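PDB 7KR6: glycoside hydrolase family 16 protein from Bacteroides ovatus, which probably hydrolyses beta-glucosidic bonds within mixed-linkage beta-glucans as an endo-glucanase, here holding a 2-fluoro-glucoside inhibitor in its cleft. Local coordinates for residues N61-A66 with N237-G242; A69-V74 with K93-R98; G124-F129 with A243-T248. The protein carries 1 engineered substitution. One frame throughout, in Å; residues are numbered along the deposited sequence.

Overall arrangement
All three contacts are largely buried and gather on three adjacent strands, 93-107, 232-240 and 125-133, with loops or a turn packed on them; strand 232-240 is the middle one. Interactions 1 and 3 adjoin, their centres about 6 Å apart, and are joined by backbone bonds such as Gly241 N to Gly124 O at 2.7 Å; the centre of interaction 2 is about 12 Å from that of interaction 1 and about 16 Å from that of interaction 3. Their chemistry differs accordingly. Interaction 1 is a polar amide-carboxylate chain ending at the sugar, interaction 3 an aromatic stack beside the fluoroglucose O6, and interaction 2 mainly ring-to-aliphatic packing, reaching the glycan through Arg98.

Interaction 1 (N61-A66 with N237-G242); sequences NQELQA and NLAVGG. With BGC (beta-D-glucopyranose), chain C; G2F (2-deoxy-2-fluoro-alpha-D-glucopyranose), chain B.
Gln65 bends over the end of strand 232-240 and meets it with both its aliphatic stem and its amide. Its CB lies 4.1 Å from Val240 CG2. CG, loosely near Leu238 O, sits between the backbone N and the carbonyl carbon (chi1 80°), and the chain turns again at chi2, which folds the amide back over Ala239 and Val240. CD thereby approaches Ala239 CA, and OE1 accepts Val240 N at 2.8 Å. The N-H points almost straight at the oxygen (172°), yet the donor stands above the carbonyl plane, 45° out of it, so the bond does not use a lone-pair direction. On the other branch, Gln65 NE2 donates in its own amide plane to Glu63 OE1 at 2.9 Å, reaching that oxygen on its anti side. The two bonds fix the rotation of the amide.

Glu63 passes the chain on. Its CG packs against Gly241 O and its CD against Ala239 CB, while OE2 takes Asn61 ND2 at 2.9 Å nearly along the C-O axis. Asn61 uses the second hydrogen of that amide for O3 of the fluoroglucose, the oxygen bridging to the glucose, ND2 to O3 being 3.1 Å, and its OD1 accepts the glucose hydroxyl O2 at 2.6 Å. Asn61 thus spans the linkage. Glu63 is a second-shell residue that orients this first-shell one, and its carboxylate may polarise the amide.

The backbones join as well: Leu64 N donates to Val240 O at 2.8 Å, and Gly242 CA makes a CH...O contact with Asn61 O. Gly242 CA lies 3.8 Å from Glu63 CA. A loop held by a polar relay from the end of an inner strand contributes Asn61 to the glycan-binding cleft of this family 16 beta-sandwich.

Interaction 2 (A69-V74 with K93-R98); sequences AAHVSV and KIYSGR. With BGC (beta-D-glucopyranose), chain C.
In the packing of the turn before strand 72-77 on strand 93-107, the strand that carries Arg98 to the sugar pocket, His71 lays one ring face over Tyr95. CB of the tyrosine is 3.5 Å from the imidazole centroid and 19° off the ring normal, a CH-pi contact. The two ring planes are only 15° apart, but their centroids are 5.6 Å apart and the rings barely overlap. Contact therefore falls to the methylene, with His71 CE1 closest to Tyr95 CB at 3.4 Å. Both imidazole nitrogens are engaged, ND1 with Asp68 and NE2 with Glu88, which fixes the ring's rotation.

Next along the chain, Val72 presses CG2 onto Gly97 CA at 3.7 Å; this methyl and His71 O both lie close over Gly97 CA.

From the following residue Arg98 leaves the contact, its chain stretched out from CG to NE with chi1 at 172°. NH2 donates at the guanidinium edge, in plane, to glucose O6 at 3.1 Å, and NE forms a salt bridge with Glu53. The contact is thus turn-on-strand packing, linked to the substrate-binding pocket by the anchored arginine that the strand extends to a sugar hydroxyl.

Interaction 3 (G124-F129 with A243-T248); sequences GLWPAF and AFTGIT. With G2F (2-deoxy-2-fluoro-alpha-D-glucopyranose), chain B.
Phe244 lies over one face of the Trp126 indole in an offset stack, its ring centroid 4.1 Å from that of the five-membered ring and the planes inclined by 18°. The CD2-CE2 side of the phenyl lies over the pyrrole part, where CD2 comes to 3.2 Å from Trp126 NE1. Phe244 CB sits over the benzo part instead, 3.5 Å from the centroid of the six-membered ring and 14° off its normal, a CH-pi contact. One residue thus spans both rings of the indole. With chi1 near 178° in both residues, the rings extend away from their backbones and so can lie face over face.

Thr245 packs beside them, its methyl CG2 at 3.7 Å from Trp126 CB and also against Gly124 O. Its hydroxyl turns elsewhere: OG1 accepts Ile247 N at 3.0 Å, an ST turn, and is also hydrogen-bonded to Gly242 O. The two bonds of OG1 hold the threonine's rotation, and the turn carries the chain to Ile247, whose CD1 rests on Gly124 CA at 3.7 Å.

The inhibitor approaches the indole obliquely, with O6 of the fluoroglucose 3.3 Å from Trp126 NE1. Ala128, two residues along the same strand, adds its CB near C6 and O6. Ala149 of strand 144-150 touches both aromatic side chains. A strand tryptophan, backed by a phenylalanine from a short 3-10 turn, here forms part of the aromatic lining of the glycan cleft.

Interaction 1 (N61-A66 with N237-G242)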
loop_
_atom_site.group_PDB
_atom_site.type_symbol
_atom_site.label_atom_id
_atom_site.label_comp_id
_atom_site.label_asym_id
_atom_site.label_seq_id
_atom_site.Cartn_x
_atom_site.Cartn_y
_atom_site.Cartn_z
ATOM N N ASN A 61 2.757 9.098 11.908
ATOM C CA ASN A 61 3.142 8.877 10.490
ATOM C C ASN A 61 4.323 9.755 10.077
ATOM O O ASN A 61 4.443 10.028 8.882
ATOM C CB ASN A 61 1.941 9.124 9.562
ATOM C CG ASN A 61 0.778 8.220 9.944
ATOM O OD1 ASN A 61 0.991 7.027 10.162
ATOM N ND2 ASN A 61 -0.425 8.766 9.969
ATOM N N GLN A 62 5.152 10.224 11.006
ATOM C CA GLN A 62 6.269 11.167 10.667
ATOM C C GLN A 62 5.755 12.451 9.981
ATOM O O GLN A 62 6.528 13.146 9.266
ATOM C CB GLN A 62 7.295 10.485 9.764
ATOM C CG GLN A 62 8.029 9.309 10.426
ATOM C CD GLN A 62 8.956 8.614 9.454
ATOM O OE1 GLN A 62 10.102 9.020 9.255
ATOM N NE2 GLN A 62 8.463 7.592 8.767
ATOM N N GLU A 63 4.542 12.859 10.279
ATOM C CA GLU A 63 3.945 14.108 9.716
ATOM C C GLU A 63 4.700 15.343 10.237
ATOM O O GLU A 63 5.245 15.312 11.379
ATOM C CB GLU A 63 2.463 14.224 10.047
ATOM C CG GLU A 63 1.644 13.100 9.428
ATOM C CD GLU A 63 0.319 12.788 10.078
ATOM O OE1 GLU A 63 -0.154 13.614 10.849
ATOM O OE2 GLU A 63 -0.188 11.654 9.842
ATOM N N LEU A 64 4.756 16.389 9.425
ATOM C CA LEU A 64 5.498 17.630 9.746
ATOM C C LEU A 64 4.626 18.619 10.519
ATOM O O LEU A 64 5.217 19.454 11.208
ATOM C CB LEU A 64 6.008 18.254 8.439
ATOM C CG LEU A 64 6.972 17.366 7.647
ATOM C CD1 LEU A 64 7.295 17.946 6.274
ATOM C CD2 LEU A 64 8.231 17.125 8.435
ATOM N N GLN A 65 3.304 18.647 10.330
ATOM C CA GLN A 65 2.461 19.715 10.918
ATOM C C GLN A 65 2.235 19.446 12.400
ATOM O O GLN A 65 2.109 18.281 12.813
ATOM C CB GLN A 65 1.097 19.835 10.248
ATOM C CG GLN A 65 0.064 18.802 10.702
ATOM C CD GLN A 65 0.399 17.378 10.338
ATOM O OE1 GLN A 65 1.083 17.124 9.339
ATOM N NE2 GLN A 65 -0.132 16.454 11.124
ATOM N N ALA A 66 2.107 20.535 13.146
ATOM C CA ALA A 66 1.387 20.531 14.432
ATOM C C ALA A 66 -0.088 20.736 14.117
ATOM O O ALA A 66 -0.440 21.529 13.240
ATOM C CB ALA A 66 1.932 21.629 15.292
ATOM N N ASN A 237 -8.924 15.822 8.204
ATOM C CA ASN A 237 -7.631 16.478 8.556
ATOM C C ASN A 237 -6.903 16.853 7.284
ATOM O O ASN A 237 -7.205 16.279 6.207
ATOM C CB ASN A 237 -6.716 15.587 9.389
ATOM C CG ASN A 237 -6.203 14.418 8.587
ATOM O OD1 ASN A 237 -6.987 13.533 8.180
ATOM N ND2 ASN A 237 -4.960 14.529 8.118
ATOM N N LEU A 238 -6.013 17.818 7.427
ATOM C CA LEU A 238 -5.061 18.186 6.348
ATOM C C LEU A 238 -3.673 18.015 6.954
ATOM O O LEU A 238 -3.161 18.920 7.654
ATOM C CB LEU A 238 -5.362 19.587 5.810
ATOM C CG LEU A 238 -4.385 20.121 4.755
ATOM C CD1 LEU A 238 -4.374 19.238 3.519
ATOM C CD2 LEU A 238 -4.841 21.493 4.341
ATOM N N ALA A 239 -3.052 16.862 6.692
ATOM C CA ALA A 239 -1.680 16.600 7.153
ATOM C C ALA A 239 -0.736 17.252 6.140
ATOM O O ALA A 239 -1.168 17.504 4.992
ATOM C CB ALA A 239 -1.410 15.126 7.318
ATOM N N VAL A 240 0.461 17.579 6.622
ATOM C CA VAL A 240 1.572 18.083 5.768
ATOM C C VAL A 240 2.778 17.165 5.948
ATOM O O VAL A 240 3.332 17.023 7.093
ATOM C CB VAL A 240 1.900 19.539 6.134
ATOM C CG1 VAL A 240 2.922 20.114 5.174
ATOM C CG2 VAL A 240 0.651 20.398 6.199
ATOM N N GLY A 241 3.233 16.549 4.845
ATOM C CA GLY A 241 4.241 15.492 4.932
ATOM C C GLY A 241 3.736 14.257 5.655
ATOM O O GLY A 241 2.548 14.198 5.970
ATOM N N GLY A 242 4.644 13.370 5.981
ATOM C CA GLY A 242 4.328 12.040 6.500
ATOM C C GLY A 242 4.771 10.963 5.528
ATOM O O GLY A 242 4.856 11.201 4.306
HETATM C C2 BGC C . -1.270 6.079 12.243
HETATM C C3 BGC C . -1.396 5.606 13.714
HETATM C C4 BGC C . -2.380 6.435 14.508
HETATM C C5 BGC C . -3.756 6.514 13.816
HETATM C C6 BGC C . -4.768 7.405 14.492
HETATM C C1 BGC C . -2.679 6.166 11.721
HETATM O O2 BGC C . -0.452 5.259 11.463
HETATM O O3 BGC C . -0.061 5.650 14.230
HETATM O O4 BGC C . -2.514 5.862 15.838
HETATM O O5 BGC C . -3.537 7.020 12.461
HETATM O O6 BGC C . -4.277 8.765 14.578
HETATM C C1 G2F B . -5.521 5.809 8.189
HETATM C C2 G2F B . -4.202 5.712 8.875
HETATM C C3 G2F B . -3.955 6.898 9.783
HETATM C C4 G2F B . -4.014 8.146 8.939
HETATM C C5 G2F B . -5.445 8.199 8.320
HETATM C C6 G2F B . -5.789 9.419 7.496
HETATM O O3 G2F B . -2.706 6.756 10.450
HETATM O O4 G2F B . -3.715 9.295 9.809
HETATM O O5 G2F B . -5.722 7.050 7.495
HETATM O O6 G2F B . -4.735 9.653 6.488
HETATM F F2 G2F B . -4.121 4.444 9.529
#

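Interaction 2 (A69-V74 with K93-R98)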
loop_
_atom_site.group_PDB
_atom_site.type_symbol
_atom_site.label_atom_id
_atom_site.label_comp_id
_atom_site.label_asym_id
_atom_site.label_seq_id
_atom_site.Cartn_x
_atom_site.Cartn_y
_atom_site.Cartn_z
ATOM N N ALA A 69 -6.084 24.361 17.340
ATOM C CA ALA A 69 -7.484 24.775 17.190
ATOM C C ALA A 69 -7.566 25.978 16.248
ATOM O O ALA A 69 -8.603 26.154 15.606
ATOM C CB ALA A 69 -8.078 25.050 18.549
ATOM N N ALA A 70 -6.538 26.826 16.204
ATOM C CA ALA A 70 -6.584 28.052 15.379
ATOM C C ALA A 70 -6.659 27.703 13.888
ATOM O O ALA A 70 -7.023 28.594 13.092
ATOM C CB ALA A 70 -5.380 28.916 15.659
ATOM N N HIS A 71 -6.266 26.484 13.498
ATOM C CA HIS A 71 -6.229 26.123 12.066
ATOM C C HIS A 71 -7.482 25.354 11.670
ATOM O O HIS A 71 -7.484 24.709 10.590
ATOM C CB HIS A 71 -4.889 25.453 11.777
ATOM C CG HIS A 71 -3.789 26.461 11.775
ATOM N ND1 HIS A 71 -3.169 26.899 12.957
ATOM C CD2 HIS A 71 -3.206 27.150 10.767
ATOM C CE1 HIS A 71 -2.238 27.805 12.661
ATOM N NE2 HIS A 71 -2.248 27.979 11.334
ATOM N N VAL A 72 -8.493 25.354 12.529
ATOM C CA VAL A 72 -9.853 24.869 12.203
ATOM C C VAL A 72 -10.775 26.079 12.327
ATOM O O VAL A 72 -10.770 26.734 13.410
ATOM C CB VAL A 72 -10.294 23.726 13.130
ATOM C CG1 VAL A 72 -11.654 23.222 12.705
ATOM C CG2 VAL A 72 -9.270 22.589 13.157
ATOM N N SER A 73 -11.580 26.321 11.295
ATOM C CA SER A 73 -12.575 27.410 11.342
ATOM C C SER A 73 -13.798 27.060 10.509
ATOM O O SER A 73 -13.757 26.117 9.667
ATOM C CB SER A 73 -11.951 28.729 10.952
ATOM O OG SER A 73 -11.692 28.769 9.568
ATOM N N VAL A 74 -14.897 27.781 10.743
ATOM C CA VAL A 74 -16.086 27.744 9.867
ATOM C C VAL A 74 -16.236 29.127 9.228
ATOM O O VAL A 74 -16.164 30.139 9.978
ATOM C CB VAL A 74 -17.349 27.277 10.624
ATOM C CG1 VAL A 74 -18.588 27.500 9.787
ATOM C CG2 VAL A 74 -17.235 25.802 10.993
ATOM N N LYS A 93 8.247 26.041 10.879
ATOM C CA LYS A 93 7.105 25.499 11.676
ATOM C C LYS A 93 5.900 25.369 10.738
ATOM O O LYS A 93 5.583 26.320 9.987
ATOM C CB LYS A 93 6.763 26.388 12.869
ATOM C CG LYS A 93 7.800 26.429 13.999
ATOM C CD LYS A 93 8.327 25.085 14.450
ATOM C CE LYS A 93 9.546 25.183 15.352
ATOM N NZ LYS A 93 9.388 26.242 16.384
ATOM N N ILE A 94 5.208 24.231 10.847
ATOM C CA ILE A 94 3.984 23.962 10.065
ATOM C C ILE A 94 2.813 23.639 11.010
ATOM O O ILE A 94 3.013 22.919 11.972
ATOM C CB ILE A 94 4.249 22.868 9.016
ATOM C CG1 ILE A 94 5.288 23.380 7.999
ATOM C CG2 ILE A 94 2.973 22.491 8.305
ATOM C CD1 ILE A 94 5.769 22.300 7.090
ATOM N N TYR A 95 1.671 24.230 10.717
ATOM C CA TYR A 95 0.422 24.102 11.512
ATOM C C TYR A 95 -0.715 23.709 10.596
ATOM O O TYR A 95 -0.797 24.207 9.483
ATOM C CB TYR A 95 0.098 25.441 12.164
ATOM C CG TYR A 95 1.256 25.987 12.949
ATOM C CD1 TYR A 95 1.484 25.560 14.245
ATOM C CD2 TYR A 95 2.149 26.884 12.375
ATOM C CE1 TYR A 95 2.543 26.041 14.984
ATOM C CE2 TYR A 95 3.229 27.361 13.102
ATOM C CZ TYR A 95 3.410 26.950 14.416
ATOM O OH TYR A 95 4.469 27.377 15.166
ATOM N N SER A 96 -1.648 22.899 11.081
ATOM C CA SER A 96 -2.845 22.583 10.291
ATOM C C SER A 96 -3.944 22.141 11.246
ATOM O O SER A 96 -3.770 22.318 12.454
ATOM C CB SER A 96 -2.534 21.518 9.246
ATOM O OG SER A 96 -3.586 21.435 8.311
ATOM N N GLY A 97 -5.056 21.689 10.678
ATOM C CA GLY A 97 -6.252 21.339 11.453
ATOM C C GLY A 97 -6.768 19.948 11.237
ATOM O O GLY A 97 -6.610 19.346 10.129
ATOM N N ARG A 98 -7.383 19.436 12.302
ATOM C CA ARG A 98 -7.912 18.058 12.341
ATOM C C ARG A 98 -9.077 18.062 13.325
ATOM O O ARG A 98 -8.892 18.603 14.445
ATOM C CB ARG A 98 -6.839 17.090 12.845
ATOM C CG ARG A 98 -7.333 15.672 13.114
ATOM C CD ARG A 98 -6.207 14.686 13.129
ATOM N NE ARG A 98 -6.534 13.429 13.794
ATOM C CZ ARG A 98 -5.828 12.328 13.685
ATOM N NH1 ARG A 98 -4.807 12.263 12.863
ATOM N NH2 ARG A 98 -6.136 11.253 14.411
HETATM C C2 BGC C . -1.270 6.079 12.243
HETATM C C3 BGC C . -1.396 5.606 13.714
HETATM C C4 BGC C . -2.380 6.435 14.508
HETATM C C5 BGC C . -3.756 6.514 13.816
HETATM C C6 BGC C . -4.768 7.405 14.492
HETATM C C1 BGC C . -2.679 6.166 11.721
HETATM O O2 BGC C . -0.452 5.259 11.463
HETATM O O3 BGC C . -0.061 5.650 14.230
HETATM O O4 BGC C . -2.514 5.862 15.838
HETATM O O5 BGC C . -3.537 7.020 12.461
HETATM O O6 BGC C . -4.277 8.765 14.578
#

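Interaction 3 (G124-F129 with A243-T248)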
loop_
_atom_site.group_PDB
_atom_site.type_symbol
_atom_site.label_atom_id
_atom_site.label_comp_id
_atom_site.label_asym_id
_atom_site.label_seq_id
_atom_site.Cartn_x
_atom_site.Cartn_y
_atom_site.Cartn_z
ATOM N N GLY A 124 3.509 17.379 -0.972
ATOM C CA GLY A 124 3.459 16.906 0.414
ATOM C C GLY A 124 2.162 17.148 1.180
ATOM O O GLY A 124 2.121 16.689 2.342
ATOM N N LEU A 125 1.127 17.731 0.601
ATOM C CA LEU A 125 -0.157 17.856 1.366
ATOM C C LEU A 125 -0.870 16.502 1.370
ATOM O O LEU A 125 -0.783 15.737 0.372
ATOM C CB LEU A 125 -1.020 18.954 0.780
ATOM C CG LEU A 125 -0.411 20.363 0.673
ATOM C CD1 LEU A 125 -1.473 21.342 0.196
ATOM C CD2 LEU A 125 0.150 20.782 2.011
ATOM N N TRP A 126 -1.531 16.180 2.489
ATOM C CA TRP A 126 -2.170 14.873 2.703
ATOM C C TRP A 126 -3.513 15.077 3.382
ATOM O O TRP A 126 -3.665 14.850 4.612
ATOM C CB TRP A 126 -1.195 14.010 3.500
ATOM C CG TRP A 126 -1.661 12.644 3.862
ATOM C CD1 TRP A 126 -2.722 11.930 3.376
ATOM C CD2 TRP A 126 -1.001 11.795 4.808
ATOM N NE1 TRP A 126 -2.787 10.704 3.992
ATOM C CE2 TRP A 126 -1.749 10.606 4.880
ATOM C CE3 TRP A 126 0.100 11.961 5.663
ATOM C CZ2 TRP A 126 -1.402 9.573 5.741
ATOM C CZ3 TRP A 126 0.450 10.933 6.504
ATOM C CH2 TRP A 126 -0.288 9.761 6.534
ATOM N N PRO A 127 -4.525 15.477 2.605
ATOM C CA PRO A 127 -5.902 15.555 3.124
ATOM C C PRO A 127 -6.522 14.173 3.246
ATOM O O PRO A 127 -6.207 13.293 2.428
ATOM C CB PRO A 127 -6.658 16.268 2.020
ATOM C CG PRO A 127 -5.863 15.933 0.740
ATOM C CD PRO A 127 -4.424 15.918 1.200
ATOM N N ALA A 128 -7.435 14.011 4.211
ATOM C CA ALA A 128 -8.141 12.725 4.378
ATOM C C ALA A 128 -9.529 12.948 5.005
ATOM O O ALA A 128 -9.761 13.944 5.754
ATOM C CB ALA A 128 -7.302 11.767 5.183
ATOM N N PHE A 129 -10.423 12.057 4.644
ATOM C CA PHE A 129 -11.787 11.910 5.178
ATOM C C PHE A 129 -11.880 10.459 5.617
ATOM O O PHE A 129 -11.743 9.573 4.740
ATOM C CB PHE A 129 -12.778 12.270 4.070
ATOM C CG PHE A 129 -14.226 11.930 4.328
ATOM C CD1 PHE A 129 -14.784 12.010 5.609
ATOM C CD2 PHE A 129 -15.035 11.543 3.285
ATOM C CE1 PHE A 129 -16.127 11.718 5.796
ATOM C CE2 PHE A 129 -16.383 11.268 3.460
ATOM C CZ PHE A 129 -16.920 11.355 4.733
ATOM N N ALA A 243 4.926 9.751 6.035
ATOM C CA ALA A 243 5.445 8.611 5.252
ATOM C C ALA A 243 4.609 8.378 3.992
ATOM O O ALA A 243 5.182 8.079 2.952
ATOM C CB ALA A 243 5.478 7.364 6.057
ATOM N N PHE A 244 3.286 8.519 4.088
ATOM C CA PHE A 244 2.365 8.336 2.952
ATOM C C PHE A 244 2.783 9.183 1.762
ATOM O O PHE A 244 2.653 8.717 0.608
ATOM C CB PHE A 244 0.972 8.676 3.450
ATOM C CG PHE A 244 -0.111 8.605 2.420
ATOM C CD1 PHE A 244 -0.677 7.384 2.082
ATOM C CD2 PHE A 244 -0.596 9.763 1.873
ATOM C CE1 PHE A 244 -1.735 7.331 1.180
ATOM C CE2 PHE A 244 -1.671 9.711 1.003
ATOM C CZ PHE A 244 -2.227 8.495 0.651
ATOM N N THR A 245 3.256 10.393 2.027
ATOM C CA THR A 245 3.581 11.377 0.961
ATOM C C THR A 245 5.029 11.158 0.474
ATOM O O THR A 245 5.371 11.707 -0.588
ATOM C CB THR A 245 3.467 12.806 1.463
ATOM O OG1 THR A 245 4.557 13.095 2.351
ATOM C CG2 THR A 245 2.158 13.126 2.157
ATOM N N GLY A 246 5.796 10.389 1.224
ATOM C CA GLY A 246 7.235 10.181 1.032
ATOM C C GLY A 246 8.077 11.379 1.422
ATOM O O GLY A 246 9.318 11.289 1.247
ATOM N N ILE A 247 7.495 12.397 2.045
ATOM C CA ILE A 247 8.221 13.595 2.513
ATOM C C ILE A 247 8.140 13.671 4.024
ATOM O O ILE A 247 7.005 13.922 4.549
ATOM C CB ILE A 247 7.605 14.831 1.870
ATOM C CG1 ILE A 247 7.816 14.807 0.360
ATOM C CG2 ILE A 247 8.135 16.086 2.533
ATOM C CD1 ILE A 247 6.868 15.720 -0.381
ATOM N N THR A 248 9.266 13.450 4.723
ATOM C CA THR A 248 9.335 13.406 6.196
ATOM C C THR A 248 10.386 14.401 6.685
ATOM O O THR A 248 10.615 14.440 7.841
ATOM C CB THR A 248 9.571 11.976 6.698
ATOM O OG1 THR A 248 10.783 11.455 6.143
ATOM C CG2 THR A 248 8.434 11.058 6.292
HETATM C C1 G2F B . -5.521 5.809 8.189
HETATM C C2 G2F B . -4.202 5.712 8.875
HETATM C C3 G2F B . -3.955 6.898 9.783
HETATM C C4 G2F B . -4.014 8.146 8.939
HETATM C C5 G2F B . -5.445 8.199 8.320
HETATM C C6 G2F B . -5.789 9.419 7.496
HETATM O O3 G2F B . -2.706 6.756 10.450
HETATM O O4 G2F B . -3.715 9.295 9.809
HETATM O O5 G2F B . -5.722 7.050 7.495
HETATM O O6 G2F B . -4.735 9.653 6.488
HETATM F F2 G2F B . -4.121 4.444 9.529
#